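Local atomic coordinates of tetraacyldisaccharide 4'-kinase (PDB entry 4EHX), a protein that catalyses transfer of the gamma-phosphate of ATP to the 4'-position of a tetraacyldisaccharide 1-phosphate, forming lipid IVA. Residues 43-48 against 157-162; 170-173 against 178-181; 139-144 against 151-156; 192-197 against 201-206; 11-16 against 163-168. All blocks are in the same frame, centred on the assembly; numbering follows the deposited sequence.

In the fold
Contact 1 holds the first half of the predicted ATP-binding P-loop against helix 157-160. Contact 3 fixes the loop after strand 134-138 onto strand 150-156, and its centre lies about 12 Å from that of contact 1. Contact 2 is the neighbour of contact 3, about 7 Å away centre to centre, and a hydrogen bond between Gln142 and Glu172 joins the two. Contact 5 ties helix 7-25 to the loop after helix 157-160. There the side chain of Leu165 comes to about 4 Å from that of Val46 in the P-loop. Contact 4 lies at strand 201-212, about 26 Å from contact 5 between centres, and reaches contacts 1 and 3 through Phe193 and Phe195.

Contact 1: 43-48 against 157-162; sequences NLSVGG and KKDLKD
Asp159 OD2, which faces the P-loop segment 43-48 across two waters, is gripped by three donors. Water 1 and water 2 each donate to it at 2.8 Å, and the backbone N of Lys156 adds a third bond. Water 1 also accepts from Asn43 ND2 at 2.9 Å. Water 2 also accepts from Leu44 N at 2.6 Å. The other oxygen of the carboxylate meets the loop directly: Ser45 OG donates to Asp159 OD1 at 2.7 Å. The hydroxyl comes from the syn side, 30° out of the carboxylate plane. With chi1 at 55°, Ser45 OG sits between its own backbone N and carbonyl carbon and faces Asp159 of the short helix 157-160. Asn43 braces the loop from within, since its ND2 also donates to Ser45 O at 2.8 Å. Its OD1 has a weak bond to Arg171. Ser45 to Gly48 belong to the predicted ATP-binding site, the glycine-rich P-loop of this kinase. Both Ser45 and Asp159 are buried. The chemistry implies that one buried carboxylate, held on both oxygens, probably fixes the Ser45 hydroxyl and holds two waters against the backbone and the Asn43 side chain at the start of the loop.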
# COMPACT_ATOMS: atom_id res chain seq x y z
N ASN A 43 -1.15 3.92 -7.96
CA ASN A 43 -0.11 3.68 -8.95
C ASN A 43 -0.71 3.08 -10.23
O ASN A 43 -1.93 2.90 -10.34
CB ASN A 43 1.01 2.82 -8.38
CG ASN A 43 0.70 1.36 -8.42
OD1 ASN A 43 -0.43 0.96 -8.13
ND2 ASN A 43 1.68 0.55 -8.79
N LEU A 44 0.15 2.82 -11.20
CA LEU A 44 -0.32 2.41 -12.51
C LEU A 44 -0.22 0.91 -12.71
O LEU A 44 -0.84 0.36 -13.61
CB LEU A 44 0.48 3.11 -13.62
CG LEU A 44 0.24 4.61 -13.81
CD1 LEU A 44 1.00 5.10 -15.02
CD2 LEU A 44 -1.24 4.86 -13.98
N SER A 45 0.56 0.23 -11.87
CA SER A 45 0.88 -1.16 -12.14
C SER A 45 0.52 -2.11 -11.00
O SER A 45 0.42 -1.71 -9.84
CB SER A 45 2.37 -1.31 -12.44
OG SER A 45 3.14 -0.77 -11.38
N VAL A 46 0.34 -3.37 -11.36
CA VAL A 46 0.32 -4.44 -10.37
C VAL A 46 1.78 -4.73 -9.98
O VAL A 46 2.69 -4.44 -10.76
CB VAL A 46 -0.35 -5.69 -10.92
CG1 VAL A 46 -1.76 -5.35 -11.38
CG2 VAL A 46 0.46 -6.28 -12.07
N GLY A 47 1.99 -5.28 -8.79
CA GLY A 47 3.34 -5.57 -8.33
C GLY A 47 3.78 -4.62 -7.23
O GLY A 47 3.05 -3.68 -6.90
N GLY A 48 4.96 -4.86 -6.66
CA GLY A 48 5.47 -4.04 -5.57
C GLY A 48 5.41 -2.56 -5.93
O GLY A 48 5.85 -2.17 -7.00
N LYS A 157 10.70 3.16 -11.81
CA LYS A 157 11.38 3.18 -13.11
C LYS A 157 10.83 2.08 -14.02
O LYS A 157 10.60 2.31 -15.21
CB LYS A 157 12.90 3.05 -12.94
CG LYS A 157 13.68 3.18 -14.25
CD LYS A 157 15.18 2.99 -14.01
CE LYS A 157 15.99 3.14 -15.29
NZ LYS A 157 17.43 2.88 -15.04
N LYS A 158 10.61 0.90 -13.47
CA LYS A 158 10.10 -0.24 -14.24
C LYS A 158 8.77 0.08 -14.97
O LYS A 158 8.53 -0.42 -16.08
CB LYS A 158 9.90 -1.44 -13.32
CG LYS A 158 9.56 -2.74 -14.04
CD LYS A 158 9.16 -3.81 -13.04
CE LYS A 158 8.84 -5.13 -13.73
NZ LYS A 158 8.35 -6.15 -12.76
N ASP A 159 7.93 0.89 -14.33
CA ASP A 159 6.63 1.26 -14.92
C ASP A 159 6.80 1.94 -16.28
O ASP A 159 6.01 1.69 -17.21
CB ASP A 159 5.86 2.22 -14.00
CG ASP A 159 5.38 1.55 -12.72
OD1 ASP A 159 5.16 0.32 -12.73
OD2 ASP A 159 5.21 2.26 -11.70
N LEU A 160 7.80 2.80 -16.40
CA LEU A 160 8.02 3.57 -17.63
C LEU A 160 8.39 2.70 -18.82
O LEU A 160 8.26 3.12 -19.98
CB LEU A 160 9.11 4.63 -17.42
CG LEU A 160 8.82 5.71 -16.38
CD1 LEU A 160 10.03 6.63 -16.24
CD2 LEU A 160 7.59 6.51 -16.76
N LYS A 161 8.83 1.48 -18.55
CA LYS A 161 9.22 0.56 -19.61
C LYS A 161 8.20 -0.55 -19.81
O LYS A 161 8.41 -1.44 -20.63
CB LYS A 161 10.59 -0.05 -19.30
CG LYS A 161 11.69 0.99 -19.04
CD LYS A 161 12.98 0.35 -18.54
CE LYS A 161 12.84 -0.16 -17.11
NZ LYS A 161 14.15 -0.53 -16.51
N ASP A 162 7.11 -0.51 -19.05
CA ASP A 162 6.18 -1.63 -18.96
C ASP A 162 5.05 -1.55 -20.01
O ASP A 162 4.98 -0.60 -20.79
CB ASP A 162 5.59 -1.69 -17.55
CG ASP A 162 5.29 -3.11 -17.09
OD1 ASP A 162 4.89 -3.94 -17.92
OD2 ASP A 162 5.45 -3.39 -15.87
O HOH W 1 4.48 1.24 -9.24
O HOH W 2 2.71 3.42 -11.16

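Contact 2: 170-173 against 178-181; sequences LREP and RRAD
Glu172 and Arg179 form a bidentate, end-on salt bridge inside the long loop that runs from helix 157-160 to strand 182-186 of this P-loop kinase. The two side chains approach from opposite directions. Arg179 NH2 donates to the syn lone pair of Glu172 OE1 at 2.8 Å. Arg179 NH1 donates to Glu172 OE2, also at 2.8 Å, and this bond is the straighter, with an N-H...O angle of 164°. The match is not flat, because the carboxylate and guanidinium planes are turned 34° apart. Glu172 reaches out with an extended chain, while Arg179 bends at chi3 (-55°) to present its two terminal nitrogens. A leucine in place of Glu172 would take away both carboxylate oxygens and would probably leave Arg179 without one of its two acidic mates and Asn21 without this acceptor. Further partners fix both groups. On the arginine, NH1 has a second salt bridge to Glu176, and NH2 is held as well by the carbonyl O of Phe141. On the carboxylate, OE2 also accepts from Asn21 ND2 of helix 7-25, and OE1 accepts from Gln142 NE2. One step out, the same Gln142 NE2 also donates to the backbone O of Asn43, just ahead of the P-loop.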
# COMPACT_ATOMS: atom_id res chain seq x y z
N LEU A 170 0.94 -2.97 -16.41
CA LEU A 170 0.22 -1.70 -16.30
C LEU A 170 -1.30 -1.90 -16.25
O LEU A 170 -1.88 -2.63 -17.06
CB LEU A 170 0.60 -0.75 -17.45
CG LEU A 170 2.05 -0.26 -17.46
CD1 LEU A 170 2.29 0.66 -18.65
CD2 LEU A 170 2.39 0.44 -16.14
N ARG A 171 -1.94 -1.25 -15.29
CA ARG A 171 -3.40 -1.28 -15.20
C ARG A 171 -4.01 -0.26 -16.16
O ARG A 171 -5.17 -0.40 -16.55
CB ARG A 171 -3.87 -1.00 -13.76
CG ARG A 171 -3.66 -2.19 -12.82
CD ARG A 171 -4.30 -1.96 -11.45
NE ARG A 171 -3.54 -1.01 -10.65
CZ ARG A 171 -3.81 -0.73 -9.38
NH1 ARG A 171 -4.82 -1.32 -8.75
NH2 ARG A 171 -3.06 0.16 -8.72
N GLU A 172 -3.24 0.77 -16.49
CA GLU A 172 -3.65 1.83 -17.42
C GLU A 172 -2.44 2.29 -18.22
O GLU A 172 -1.31 2.20 -17.73
CB GLU A 172 -4.13 3.08 -16.67
CG GLU A 172 -5.16 2.87 -15.64
CD GLU A 172 -5.69 4.19 -15.13
OE1 GLU A 172 -5.34 4.58 -13.99
OE2 GLU A 172 -6.43 4.86 -15.89
N PRO A 173 -2.68 2.83 -19.42
CA PRO A 173 -1.62 3.36 -20.28
C PRO A 173 -0.89 4.49 -19.58
O PRO A 173 -1.48 5.20 -18.78
CB PRO A 173 -2.38 3.93 -21.47
CG PRO A 173 -3.66 3.17 -21.51
CD PRO A 173 -4.00 2.87 -20.08
N ARG A 178 -1.04 11.94 -16.74
CA ARG A 178 -1.60 13.29 -16.75
C ARG A 178 -2.64 13.58 -15.66
O ARG A 178 -2.86 14.74 -15.30
CB ARG A 178 -2.19 13.62 -18.14
CG ARG A 178 -3.45 12.85 -18.51
CD ARG A 178 -3.80 13.12 -19.98
NE ARG A 178 -4.94 12.33 -20.44
CZ ARG A 178 -5.21 12.06 -21.72
NH1 ARG A 178 -4.40 12.51 -22.67
NH2 ARG A 178 -6.27 11.33 -22.04
N ARG A 179 -3.31 12.55 -15.14
CA ARG A 179 -4.31 12.75 -14.08
C ARG A 179 -3.71 13.11 -12.72
O ARG A 179 -4.40 13.63 -11.85
CB ARG A 179 -5.23 11.54 -13.90
CG ARG A 179 -5.92 11.07 -15.17
CD ARG A 179 -7.21 10.33 -14.84
NE ARG A 179 -7.07 9.19 -13.92
CZ ARG A 179 -6.85 7.92 -14.30
NH1 ARG A 179 -6.71 7.61 -15.58
NH2 ARG A 179 -6.78 6.96 -13.39
N ALA A 180 -2.42 12.82 -12.53
CA ALA A 180 -1.77 13.09 -11.26
C ALA A 180 -1.65 14.58 -10.95
O ALA A 180 -1.37 15.38 -11.83
CB ALA A 180 -0.37 12.43 -11.21
N ASP A 181 -1.84 14.94 -9.67
CA ASP A 181 -1.48 16.27 -9.20
C ASP A 181 -0.03 16.30 -8.76
O ASP A 181 0.62 17.34 -8.77
CB ASP A 181 -2.35 16.68 -8.02
CG ASP A 181 -3.79 16.85 -8.41
OD1 ASP A 181 -4.06 17.51 -9.45
OD2 ASP A 181 -4.65 16.34 -7.67

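Contact 3: 139-144 against 151-156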
# COMPACT_ATOMS: atom_id res chain seq x y z
N ASP A 139 -4.69 3.13 -2.81
CA ASP A 139 -4.96 2.55 -4.09
C ASP A 139 -6.21 3.15 -4.76
O ASP A 139 -7.15 2.44 -5.13
CB ASP A 139 -5.07 1.02 -3.98
CG ASP A 139 -4.82 0.35 -5.30
OD1 ASP A 139 -4.07 0.96 -6.10
OD2 ASP A 139 -5.37 -0.73 -5.57
N GLY A 140 -6.21 4.46 -4.92
CA GLY A 140 -7.39 5.14 -5.40
C GLY A 140 -7.25 5.80 -6.76
O GLY A 140 -8.18 6.47 -7.20
N PHE A 141 -6.10 5.64 -7.42
CA PHE A 141 -5.89 6.34 -8.72
C PHE A 141 -6.94 6.01 -9.80
O PHE A 141 -7.38 6.89 -10.55
CB PHE A 141 -4.48 6.07 -9.28
CG PHE A 141 -4.08 7.01 -10.40
CD1 PHE A 141 -3.73 8.33 -10.13
CD2 PHE A 141 -4.01 6.55 -11.70
CE1 PHE A 141 -3.34 9.19 -11.18
CE2 PHE A 141 -3.61 7.40 -12.75
CZ PHE A 141 -3.29 8.72 -12.48
N GLN A 142 -7.34 4.75 -9.88
CA GLN A 142 -8.34 4.31 -10.86
C GLN A 142 -9.80 4.57 -10.43
O GLN A 142 -10.72 4.44 -11.24
CB GLN A 142 -8.17 2.81 -11.14
CG GLN A 142 -6.93 2.46 -11.98
CD GLN A 142 -5.63 2.53 -11.19
OE1 GLN A 142 -5.58 2.13 -10.02
NE2 GLN A 142 -4.59 3.05 -11.82
N HIS A 143 -10.02 4.90 -9.16
CA HIS A 143 -11.39 5.04 -8.66
C HIS A 143 -11.95 6.44 -8.95
O HIS A 143 -12.21 7.22 -8.03
CB HIS A 143 -11.47 4.71 -7.16
CG HIS A 143 -12.86 4.42 -6.69
ND1 HIS A 143 -13.49 3.21 -6.95
CD2 HIS A 143 -13.76 5.16 -6.00
CE1 HIS A 143 -14.71 3.24 -6.44
NE2 HIS A 143 -14.90 4.41 -5.86
N ARG A 144 -12.14 6.74 -10.23
CA ARG A 144 -12.39 8.12 -10.66
C ARG A 144 -13.75 8.64 -10.25
O ARG A 144 -13.97 9.86 -10.24
CB ARG A 144 -12.19 8.25 -12.17
CG ARG A 144 -10.76 7.94 -12.61
CD ARG A 144 -10.52 8.27 -14.08
NE ARG A 144 -10.59 9.71 -14.37
CZ ARG A 144 -10.46 10.22 -15.59
NH1 ARG A 144 -10.24 9.42 -16.64
NH2 ARG A 144 -10.56 11.53 -15.77
N ASN A 151 -4.30 14.23 -5.99
CA ASN A 151 -4.19 12.94 -6.67
C ASN A 151 -2.72 12.56 -6.77
O ASN A 151 -2.01 13.08 -7.63
CB ASN A 151 -4.81 13.04 -8.07
CG ASN A 151 -5.24 11.70 -8.60
OD1 ASN A 151 -5.40 10.75 -7.83
ND2 ASN A 151 -5.44 11.60 -9.90
N ILE A 152 -2.27 11.69 -5.88
CA ILE A 152 -0.86 11.34 -5.81
C ILE A 152 -0.60 10.02 -6.52
O ILE A 152 -1.22 9.00 -6.20
CB ILE A 152 -0.37 11.23 -4.37
CG1 ILE A 152 -0.64 12.55 -3.62
CG2 ILE A 152 1.14 10.89 -4.35
CD1 ILE A 152 -0.24 12.51 -2.10
N LEU A 153 0.29 10.05 -7.50
CA LEU A 153 0.60 8.85 -8.27
C LEU A 153 2.02 8.42 -8.01
O LEU A 153 2.96 9.22 -8.17
CB LEU A 153 0.44 9.13 -9.77
CG LEU A 153 0.79 7.94 -10.67
CD1 LEU A 153 -0.22 6.82 -10.51
CD2 LEU A 153 0.89 8.38 -12.17
N LEU A 154 2.19 7.17 -7.63
CA LEU A 154 3.53 6.60 -7.44
C LEU A 154 3.96 5.93 -8.72
O LEU A 154 3.16 5.21 -9.35
CB LEU A 154 3.52 5.56 -6.32
CG LEU A 154 3.69 6.10 -4.89
CD1 LEU A 154 2.65 7.16 -4.55
CD2 LEU A 154 3.62 4.94 -3.90
N LEU A 155 5.21 6.17 -9.11
CA LEU A 155 5.79 5.60 -10.31
C LEU A 155 7.15 5.01 -10.00
O LEU A 155 7.98 5.69 -9.41
CB LEU A 155 6.02 6.69 -11.35
CG LEU A 155 4.99 7.11 -12.40
CD1 LEU A 155 5.70 8.10 -13.32
CD2 LEU A 155 4.44 5.93 -13.20
N LYS A 156 7.39 3.77 -10.41
CA LYS A 156 8.76 3.25 -10.36
C LYS A 156 9.38 3.18 -11.75
O LYS A 156 8.67 3.14 -12.77
CB LYS A 156 8.81 1.88 -9.68
CG LYS A 156 8.02 0.83 -10.38
CD LYS A 156 7.94 -0.43 -9.55
CE LYS A 156 6.97 -1.41 -10.18
NZ LYS A 156 6.81 -2.62 -9.33
O HOH W 3 -7.09 9.55 -11.11
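A type I beta turn from Gly140 to His143 brings the backbone of Phe141 near strand 150-156, with its CA 7.0 Å from the CA of Leu153. Phe141 leaves the backbone toward the strand, CG anti to the backbone N (chi1 -166°), which brings the ring onto Leu153. Leu153 CD1 sits over the middle of one face in a CH-pi contact, 3.7 Å from the centroid of the Phe141 ring and 7° off the normal. On the opposite face lies water 3, displaced toward the rim. This water donates to Phe141 O at 2.7 Å and accepts from Asn151 ND2 at 2.9 Å. The Asn151 amide is turned nearly parallel to the ring, 15° between the planes, but is set obliquely beside it, with Asn151 ND2 3.4 Å from Phe141 CE1. Its OD1 is bound by Arg148 NH1, and its ND2 also donates to Arg179 O, which fixes the flip of the amide. An alanine at Phe141 would remove the ring and would probably open a gap beside Leu153 CD1 and the Asn151 amide. Strand 150-156 is central here: it pairs in parallel with strand 38-43, which leads into the P-loop, and with strand 182-186, while Ile152 and Leu154 touch Phe54 of helix 51-61.

Contact 4: 192-197 against 201-206; sequences PFEFFT and TFKMFR
Glu194 folds at chi2 (-81°), and this bend turns its carboxylate back over Lys203, which runs straight out from its CG. Lys203 NZ lies 2.6 Å from Glu194 OE2, a short hydrogen bond within a salt bridge. The ammonium comes from above the carboxylate, 51° out of its plane. Lys203 CE lies over the same face of the carboxylate, 3.3 Å from Glu194 OE1, and also lies 3.7 Å from the backbone O of Phe193. The pair ties the middle of the connection to strand 201-212, which runs parallel to strand 182-186 in this P-loop kinase. Nearer the start of strand 201-212 a water does the joining. Water 4 donates to Phe195 O at 2.7 Å and also donates to Thr201 OG1. It is hydrogen-bonded to Thr197 OG1 as well, 2.7 Å away. Both threonine hydroxyls have a further partner in Lys199: Thr197 OG1 bonds its N and Thr201 OG1 bonds its O. Thr201 CG2 approaches Phe195 O at 4.1 Å. Beyond the salt bridge, Phe193 turns away from the strand and packs on Lys157 and Leu160 of helix 157-160, where Phe195 also touches Leu160.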
# COMPACT_ATOMS: atom_id res chain seq x y z
N PRO A 192 17.25 4.07 -9.00
CA PRO A 192 17.09 5.53 -9.01
C PRO A 192 16.76 6.00 -10.41
O PRO A 192 17.28 5.43 -11.38
CB PRO A 192 18.48 6.05 -8.63
CG PRO A 192 19.25 4.87 -8.14
CD PRO A 192 18.65 3.67 -8.79
N PHE A 193 15.94 7.03 -10.53
CA PHE A 193 15.64 7.59 -11.84
C PHE A 193 15.05 8.98 -11.72
O PHE A 193 14.60 9.38 -10.66
CB PHE A 193 14.70 6.68 -12.64
CG PHE A 193 13.27 6.67 -12.15
CD1 PHE A 193 12.92 6.02 -10.97
CD2 PHE A 193 12.26 7.29 -12.90
CE1 PHE A 193 11.60 6.01 -10.53
CE2 PHE A 193 10.94 7.27 -12.47
CZ PHE A 193 10.60 6.63 -11.29
N GLU A 194 15.05 9.69 -12.84
CA GLU A 194 14.44 11.01 -12.92
C GLU A 194 13.28 10.93 -13.89
O GLU A 194 13.28 10.12 -14.82
CB GLU A 194 15.46 12.03 -13.41
CG GLU A 194 16.77 12.05 -12.63
CD GLU A 194 16.67 12.85 -11.34
OE1 GLU A 194 15.64 13.53 -11.13
OE2 GLU A 194 17.64 12.81 -10.55
N PHE A 195 12.29 11.79 -13.69
CA PHE A 195 11.16 11.84 -14.61
C PHE A 195 10.51 13.20 -14.54
O PHE A 195 9.86 13.54 -13.54
CB PHE A 195 10.16 10.74 -14.27
CG PHE A 195 9.04 10.62 -15.26
CD1 PHE A 195 9.30 10.40 -16.60
CD2 PHE A 195 7.72 10.69 -14.85
CE1 PHE A 195 8.27 10.28 -17.51
CE2 PHE A 195 6.68 10.57 -15.75
CZ PHE A 195 6.96 10.36 -17.09
N PHE A 196 10.68 13.99 -15.60
CA PHE A 196 10.15 15.35 -15.62
C PHE A 196 8.85 15.46 -16.41
O PHE A 196 8.77 15.05 -17.57
CB PHE A 196 11.18 16.33 -16.20
CG PHE A 196 10.67 17.74 -16.28
CD1 PHE A 196 10.76 18.58 -15.18
CD2 PHE A 196 10.07 18.21 -17.44
CE1 PHE A 196 10.28 19.88 -15.25
CE2 PHE A 196 9.59 19.50 -17.51
CZ PHE A 196 9.70 20.34 -16.41
N THR A 197 7.84 16.02 -15.76
CA THR A 197 6.54 16.21 -16.35
C THR A 197 6.05 17.64 -16.18
O THR A 197 5.03 18.03 -16.75
CB THR A 197 5.49 15.30 -15.69
OG1 THR A 197 5.39 15.64 -14.30
CG2 THR A 197 5.88 13.84 -15.83
N THR A 201 7.02 16.88 -8.08
CA THR A 201 7.59 15.54 -8.16
C THR A 201 8.52 15.31 -6.97
O THR A 201 9.32 16.19 -6.63
CB THR A 201 8.33 15.36 -9.50
OG1 THR A 201 7.40 15.54 -10.57
CG2 THR A 201 8.95 13.97 -9.59
N PHE A 202 8.42 14.14 -6.36
CA PHE A 202 9.12 13.83 -5.11
C PHE A 202 9.75 12.44 -5.15
O PHE A 202 9.05 11.44 -5.25
CB PHE A 202 8.13 13.85 -3.95
CG PHE A 202 7.35 15.12 -3.86
CD1 PHE A 202 6.16 15.26 -4.56
CD2 PHE A 202 7.82 16.19 -3.11
CE1 PHE A 202 5.44 16.45 -4.50
CE2 PHE A 202 7.12 17.38 -3.05
CZ PHE A 202 5.93 17.50 -3.75
N LYS A 203 11.06 12.39 -5.03
CA LYS A 203 11.75 11.11 -5.00
C LYS A 203 11.56 10.45 -3.65
O LYS A 203 11.68 11.10 -2.61
CB LYS A 203 13.24 11.31 -5.26
CG LYS A 203 13.59 11.66 -6.70
CD LYS A 203 15.10 11.81 -6.80
CE LYS A 203 15.59 11.93 -8.23
NZ LYS A 203 17.08 11.97 -8.20
N MET A 204 11.30 9.15 -3.68
CA MET A 204 11.05 8.41 -2.45
C MET A 204 12.06 7.29 -2.27
O MET A 204 12.27 6.48 -3.18
CB MET A 204 9.64 7.82 -2.49
CG MET A 204 9.35 6.88 -1.31
SD MET A 204 7.63 6.30 -1.34
CE MET A 204 7.88 4.53 -1.28
N PHE A 205 12.69 7.28 -1.10
CA PHE A 205 13.68 6.27 -0.74
C PHE A 205 13.08 5.52 0.43
O PHE A 205 12.35 6.11 1.21
CB PHE A 205 15.00 6.92 -0.29
CG PHE A 205 15.73 7.66 -1.39
CD1 PHE A 205 15.31 8.91 -1.82
CD2 PHE A 205 16.87 7.11 -1.97
CE1 PHE A 205 15.99 9.59 -2.83
CE2 PHE A 205 17.56 7.79 -2.97
CZ PHE A 205 17.12 9.03 -3.40
N ARG A 206 13.36 4.23 0.54
CA ARG A 206 12.98 3.50 1.74
C ARG A 206 14.22 2.93 2.36
O ARG A 206 15.03 2.31 1.67
CB ARG A 206 11.95 2.40 1.43
CG ARG A 206 10.55 2.95 1.22
CD ARG A 206 9.51 1.85 1.23
NE ARG A 206 9.68 0.91 0.14
CZ ARG A 206 8.88 -0.12 -0.10
NH1 ARG A 206 7.84 -0.35 0.70
NH2 ARG A 206 9.11 -0.92 -1.13
O HOH W 4 7.48 14.60 -12.93

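Contact 5: 11-16 against 163-168; sequences YLYEKI and RLLPAG
The Tyr13 ring of helix 7-25 meets Leu164 at its edge: Leu164 CD2 lies near the ring plane, 4.0 Å from Tyr13 CE2. Leu165 O approaches obliquely, off the other side of the ring plane from Leu164 CD2, 3.4 Å from Tyr13 CD2. Tyr13 CE2 also touches Leu165 CB at 4.2 Å. Carrying its CG anti to the backbone N (chi1 -176°), Tyr13 reaches from the helix to the loop, where its hydroxyl is hydrogen-bonded to the backbone O of Arg171. The other branch of Leu164 packs on Glu14. Leu164 CD1 is 3.3 Å from Glu14 CB, a tight fit, and this methyl rests against the extended Glu14 chain from CB to CD. The two methyls of Leu164 thus divide between two consecutive helix residues, and its side chain crosses each of theirs at about a right angle. The loop holds its own shape. Gly168 N donates to Leu164 O at 2.9 Å, and the peptide bond between Leu165 and Pro166 is cis. A side chain on Gly168 would clash with Arg163 O. Ser10 OG adds polar links to Leu164 O and Ala167 N. Leu165, which touches Tyr13, also lies beside Val46 of the predicted ATP site. The contact therefore ties the N-terminal helix to a loop beside the P-loop, in an enzyme thought to work at the membrane interface.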
# COMPACT_ATOMS: atom_id res chain seq x y z
N TYR A 11 -4.15 -5.30 -26.27
CA TYR A 11 -4.74 -4.32 -27.18
C TYR A 11 -6.23 -4.17 -26.91
O TYR A 11 -6.77 -3.07 -26.93
CB TYR A 11 -4.53 -4.74 -28.64
CG TYR A 11 -3.09 -4.87 -29.05
CD1 TYR A 11 -2.12 -3.96 -28.61
CD2 TYR A 11 -2.68 -5.92 -29.87
CE1 TYR A 11 -0.78 -4.11 -29.00
CE2 TYR A 11 -1.38 -6.06 -30.26
CZ TYR A 11 -0.43 -5.16 -29.83
OH TYR A 11 0.87 -5.35 -30.23
N LEU A 12 -6.91 -5.29 -26.65
CA LEU A 12 -8.33 -5.23 -26.34
C LEU A 12 -8.56 -4.45 -25.05
O LEU A 12 -9.38 -3.53 -25.00
CB LEU A 12 -8.92 -6.64 -26.23
CG LEU A 12 -10.34 -6.75 -25.67
CD1 LEU A 12 -11.34 -6.15 -26.64
CD2 LEU A 12 -10.67 -8.21 -25.38
N TYR A 13 -7.82 -4.83 -24.01
CA TYR A 13 -7.89 -4.18 -22.71
C TYR A 13 -7.64 -2.68 -22.82
O TYR A 13 -8.28 -1.88 -22.12
CB TYR A 13 -6.87 -4.82 -21.76
CG TYR A 13 -6.92 -4.29 -20.35
CD1 TYR A 13 -8.03 -4.49 -19.55
CD2 TYR A 13 -5.84 -3.60 -19.82
CE1 TYR A 13 -8.07 -4.02 -18.25
CE2 TYR A 13 -5.87 -3.11 -18.53
CZ TYR A 13 -6.98 -3.32 -17.74
OH TYR A 13 -7.01 -2.83 -16.45
N GLU A 14 -6.73 -2.28 -23.70
CA GLU A 14 -6.45 -0.85 -23.84
C GLU A 14 -7.68 -0.10 -24.35
O GLU A 14 -8.00 0.98 -23.86
CB GLU A 14 -5.25 -0.59 -24.75
CG GLU A 14 -4.92 0.90 -24.83
CD GLU A 14 -3.50 1.18 -25.27
OE1 GLU A 14 -2.85 0.27 -25.84
OE2 GLU A 14 -3.03 2.32 -25.05
N LYS A 15 -8.39 -0.68 -25.31
CA LYS A 15 -9.61 -0.07 -25.82
C LYS A 15 -10.62 0.16 -24.71
O LYS A 15 -11.23 1.23 -24.62
CB LYS A 15 -10.25 -0.93 -26.89
CG LYS A 15 -9.46 -1.02 -28.19
CD LYS A 15 -10.08 -2.05 -29.10
CE LYS A 15 -9.30 -2.18 -30.41
NZ LYS A 15 -7.90 -2.62 -30.15
N ILE A 16 -10.82 -0.86 -23.88
CA ILE A 16 -11.78 -0.79 -22.77
C ILE A 16 -11.41 0.29 -21.75
O ILE A 16 -12.25 1.11 -21.36
CB ILE A 16 -11.92 -2.17 -22.07
CG1 ILE A 16 -12.50 -3.21 -23.03
CG2 ILE A 16 -12.78 -2.05 -20.80
CD1 ILE A 16 -12.26 -4.65 -22.62
N ARG A 163 4.18 -2.55 -20.01
CA ARG A 163 3.08 -2.63 -20.96
C ARG A 163 1.77 -2.93 -20.25
O ARG A 163 1.76 -3.41 -19.12
CB ARG A 163 3.36 -3.74 -21.99
CG ARG A 163 4.56 -3.48 -22.89
CD ARG A 163 4.85 -4.69 -23.77
NE ARG A 163 5.11 -5.89 -22.98
CZ ARG A 163 5.53 -7.05 -23.48
NH1 ARG A 163 5.76 -7.17 -24.78
NH2 ARG A 163 5.73 -8.08 -22.68
N LEU A 164 0.65 -2.65 -20.92
CA LEU A 164 -0.65 -2.98 -20.36
C LEU A 164 -0.81 -4.47 -20.09
O LEU A 164 -0.34 -5.30 -20.86
CB LEU A 164 -1.77 -2.52 -21.32
CG LEU A 164 -2.12 -1.04 -21.21
CD1 LEU A 164 -2.92 -0.57 -22.41
CD2 LEU A 164 -2.87 -0.78 -19.93
N LEU A 165 -1.47 -4.79 -18.98
CA LEU A 165 -2.01 -6.12 -18.72
C LEU A 165 -2.77 -6.65 -19.93
O LEU A 165 -3.44 -5.87 -20.61
CB LEU A 165 -3.00 -6.05 -17.55
CG LEU A 165 -2.45 -5.76 -16.16
CD1 LEU A 165 -3.57 -5.29 -15.24
CD2 LEU A 165 -1.77 -7.00 -15.61
N PRO A 166 -2.71 -7.97 -20.17
CA PRO A 166 -1.93 -8.93 -19.38
C PRO A 166 -0.50 -9.12 -19.88
O PRO A 166 0.28 -9.80 -19.21
CB PRO A 166 -2.72 -10.23 -19.54
CG PRO A 166 -3.33 -10.11 -20.89
CD PRO A 166 -3.63 -8.64 -21.10
N ALA A 167 -0.14 -8.55 -21.02
CA ALA A 167 1.23 -8.70 -21.52
C ALA A 167 2.25 -8.10 -20.54
O ALA A 167 3.33 -8.65 -20.33
CB ALA A 167 1.38 -8.08 -22.90
N GLY A 168 1.90 -6.96 -19.94
CA GLY A 168 2.75 -6.35 -18.93
C GLY A 168 1.98 -6.14 -17.64
O GLY A 168 0.95 -6.77 -17.43